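Local structure of anthrone oxidase-like protein (Streptomyces ambofaciens, 5F9P) at residues K112-G116 against S176-W180. The protein probably acts as a monooxygenase, an anthrone oxidase-like enzyme linked to oxidative ring-B opening and C-C bond cleavage in atypical angucycline biosynthesis. Sequence-based numbering, arbitrary orientation.
Sequences KIEIG and SYSQW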
ATOM      1  N   LYS A 112       7.242 -14.547  -3.810  1.00 23.84           N
ATOM      2  CA  LYS A 112       6.702 -13.926  -2.598  1.00 24.62           C
ATOM      3  C   LYS A 112       7.438 -12.632  -2.266  1.00 23.74           C
ATOM      4  O   LYS A 112       8.633 -12.472  -2.526  1.00 25.60           O
ATOM      5  CB  LYS A 112       6.731 -14.876  -1.398  1.00 22.49           C
ATOM      6  CG  LYS A 112       5.943 -16.168  -1.605  1.00 31.96           C
ATOM      7  CD  LYS A 112       5.858 -16.984  -0.316  1.00 43.30           C
ATOM      8  CE  LYS A 112       5.338 -18.404  -0.562  1.00 47.02           C
ATOM      9  NZ  LYS A 112       3.935 -18.441  -1.072  1.00 45.74           N
ATOM     10  N   ILE A 113       6.704 -11.709  -1.671  1.00 22.35           N
ATOM     11  CA  ILE A 113       7.220 -10.389  -1.418  1.00 19.44           C
ATOM     12  C   ILE A 113       7.287 -10.165   0.084  1.00 18.13           C
ATOM     13  O   ILE A 113       6.379 -10.548   0.814  1.00 18.12           O
ATOM     14  CB  ILE A 113       6.322  -9.361  -2.133  1.00 20.28           C
ATOM     15  CG1 ILE A 113       6.543  -9.501  -3.648  1.00 18.77           C
ATOM     16  CG2 ILE A 113       6.596  -7.958  -1.627  1.00 16.30           C
ATOM     17  CD1 ILE A 113       5.571  -8.740  -4.525  1.00 18.33           C
ATOM     18  N   GLU A 114       8.388  -9.584   0.539  1.00 15.07           N
ATOM     19  CA  GLU A 114       8.540  -9.261   1.943  1.00 16.01           C
ATOM     20  C   GLU A 114       8.611  -7.760   2.131  1.00 14.31           C
ATOM     21  O   GLU A 114       9.322  -7.073   1.405  1.00 15.18           O
ATOM     22  CB  GLU A 114       9.808  -9.891   2.508  1.00 18.36           C
ATOM     23  CG  GLU A 114       9.973  -9.619   3.996  1.00 22.76           C
ATOM     24  CD  GLU A 114      11.093 -10.428   4.638  1.00 38.70           C
ATOM     25  OE1 GLU A 114      11.920 -11.021   3.898  1.00 37.63           O
ATOM     26  OE2 GLU A 114      11.141 -10.466   5.890  1.00 38.77           O
ATOM     27  N   ILE A 115       7.883  -7.258   3.121  1.00 13.96           N
ATOM     28  CA  ILE A 115       7.942  -5.842   3.470  1.00 15.64           C
ATOM     29  C   ILE A 115       8.399  -5.668   4.922  1.00 15.48           C
ATOM     30  O   ILE A 115       8.072  -6.482   5.785  1.00 16.03           O
ATOM     31  CB  ILE A 115       6.580  -5.157   3.244  1.00 11.37           C
ATOM     32  CG1 ILE A 115       5.490  -5.807   4.107  1.00 11.92           C
ATOM     33  CG2 ILE A 115       6.218  -5.219   1.762  1.00 11.37           C
ATOM     34  CD1 ILE A 115       4.179  -4.991   4.179  1.00 10.99           C
ATOM     35  N   GLY A 116       9.155  -4.613   5.189  1.00 14.32           N
ATOM     36  CA  GLY A 116       9.742  -4.427   6.512  1.00 17.87           C
ATOM     37  C   GLY A 116      10.816  -3.350   6.527  1.00 19.23           C
ATOM     38  O   GLY A 116      11.436  -3.071   5.498  1.00 17.59           O
ATOM     39  N   SER A 176      -1.146  -0.395  -7.376  1.00  9.64           N
ATOM     40  CA  SER A 176       0.181  -0.843  -7.742  1.00 11.93           C
ATOM     41  C   SER A 176       1.120  -0.539  -6.576  1.00  9.54           C
ATOM     42  O   SER A 176       1.227   0.615  -6.158  1.00 10.75           O
ATOM     43  CB  SER A 176       0.654  -0.062  -8.975  1.00 10.07           C
ATOM     44  OG  SER A 176       1.996  -0.387  -9.276  1.00 11.13           O
ATOM     45  N   TYR A 177       1.803  -1.552  -6.061  1.00 10.95           N
ATOM     46  CA  TYR A 177       2.713  -1.365  -4.922  1.00  8.95           C
ATOM     47  C   TYR A 177       4.037  -2.036  -5.279  1.00 10.09           C
ATOM     48  O   TYR A 177       4.093  -3.254  -5.411  1.00 10.21           O
ATOM     49  CB  TYR A 177       2.092  -1.995  -3.666  1.00 11.71           C
ATOM     50  CG  TYR A 177       2.931  -1.966  -2.400  1.00 12.29           C
ATOM     51  CD1 TYR A 177       3.936  -2.897  -2.186  1.00 11.48           C
ATOM     52  CD2 TYR A 177       2.695  -1.015  -1.407  1.00 10.62           C
ATOM     53  CE1 TYR A 177       4.698  -2.878  -1.015  1.00 11.47           C
ATOM     54  CE2 TYR A 177       3.441  -0.988  -0.245  1.00 10.98           C
ATOM     55  CZ  TYR A 177       4.441  -1.920  -0.048  1.00 11.26           C
ATOM     56  OH  TYR A 177       5.181  -1.887   1.119  1.00 11.20           O
ATOM     57  N   SER A 178       5.086  -1.240  -5.481  1.00  8.28           N
ATOM     58  CA  SER A 178       6.376  -1.766  -5.911  1.00  8.66           C
ATOM     59  C   SER A 178       7.549  -1.387  -4.990  1.00 11.10           C
ATOM     60  O   SER A 178       7.503  -0.377  -4.281  1.00 11.50           O
ATOM     61  CB  SER A 178       6.680  -1.380  -7.371  1.00  9.59           C
ATOM     62  OG  SER A 178       6.725   0.023  -7.588  1.00 11.02           O
ATOM     63  N   GLN A 179       8.591  -2.214  -5.019  1.00 12.59           N
ATOM     64  CA  GLN A 179       9.806  -2.007  -4.232  1.00 13.08           C
ATOM     65  C   GLN A 179      11.035  -1.811  -5.127  1.00 15.14           C
ATOM     66  O   GLN A 179      11.214  -2.527  -6.118  1.00 12.56           O
ATOM     67  CB  GLN A 179      10.056  -3.208  -3.320  1.00 12.00           C
ATOM     68  CG  GLN A 179       8.935  -3.488  -2.336  1.00 14.00           C
ATOM     69  CD  GLN A 179       9.174  -4.765  -1.551  1.00 16.90           C
ATOM     70  OE1 GLN A 179       9.680  -5.750  -2.088  1.00 18.22           O
ATOM     71  NE2 GLN A 179       8.825  -4.746  -0.270  1.00 15.57           N
ATOM     72  N   TRP A 180      11.895  -0.865  -4.745  1.00 11.76           N
ATOM     73  CA  TRP A 180      13.043  -0.474  -5.551  1.00 11.98           C
ATOM     74  C   TRP A 180      14.315  -0.376  -4.685  1.00 17.42           C
ATOM     75  O   TRP A 180      14.223  -0.238  -3.461  1.00 13.22           O
ATOM     76  CB  TRP A 180      12.741   0.869  -6.231  1.00 13.38           C
ATOM     77  CG  TRP A 180      11.575   0.782  -7.176  1.00 13.43           C
ATOM     78  CD1 TRP A 180      10.241   0.862  -6.865  1.00 12.76           C
ATOM     79  CD2 TRP A 180      11.649   0.593  -8.588  1.00 14.27           C
ATOM     80  NE1 TRP A 180       9.482   0.732  -8.008  1.00 15.94           N
ATOM     81  CE2 TRP A 180      10.324   0.549  -9.077  1.00 14.90           C
ATOM     82  CE3 TRP A 180      12.712   0.441  -9.490  1.00 16.24           C
ATOM     83  CZ2 TRP A 180      10.034   0.371 -10.428  1.00 11.10           C
ATOM     84  CZ3 TRP A 180      12.420   0.261 -10.840  1.00 15.48           C
ATOM     85  CH2 TRP A 180      11.091   0.231 -11.290  1.00 13.82           C
TER
HETATM   86  O   HOH W   1      10.307  -8.255  -1.476  1.00 20.91           O
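I115 and Q179 are the residues whose CA atoms come nearest, 8.8 Å apart, so no backbone-to-backbone bond joins 113-114, a short strand paired with 2-3, to barrel strand 172-180; side chains and one water span the gap. The bridge is a worked example of an amide satisfying the backbone of a short strand. CG of Q179 lies beside its backbone N (chi1 -60°), and the chain runs extended from there to bring the carboxamide up to the peptide of E114. NE2 of Q179 gives one of its hydrogens to E114 O at 2.9 Å, almost straight at 178°; the acceptor sits in the amide plane, whereas the donor stands above the carbonyl plane, 36° out of it. The amide oxygen, OE1 of Q179, takes a hydrogen bond from a water at 2.7 Å, and that water in turn accepts from E114 N at 3.1 Å. CG2 of I113 lies 3.8 Å from Q179 OE1, while I115, crossing Q179 at about a right angle, sets its CG2 3.3 Å from NE2. CG2 of I115 also meets Y177, 3.9 Å from CE1 and close to OH, which is hydrogen-bonded to H49. One glutamine thus serves both the N-H and the C=O of E114, one through water and one directly, which fixes its amide's rotation and ties the small two-stranded sheet to the barrel through a largely buried contact.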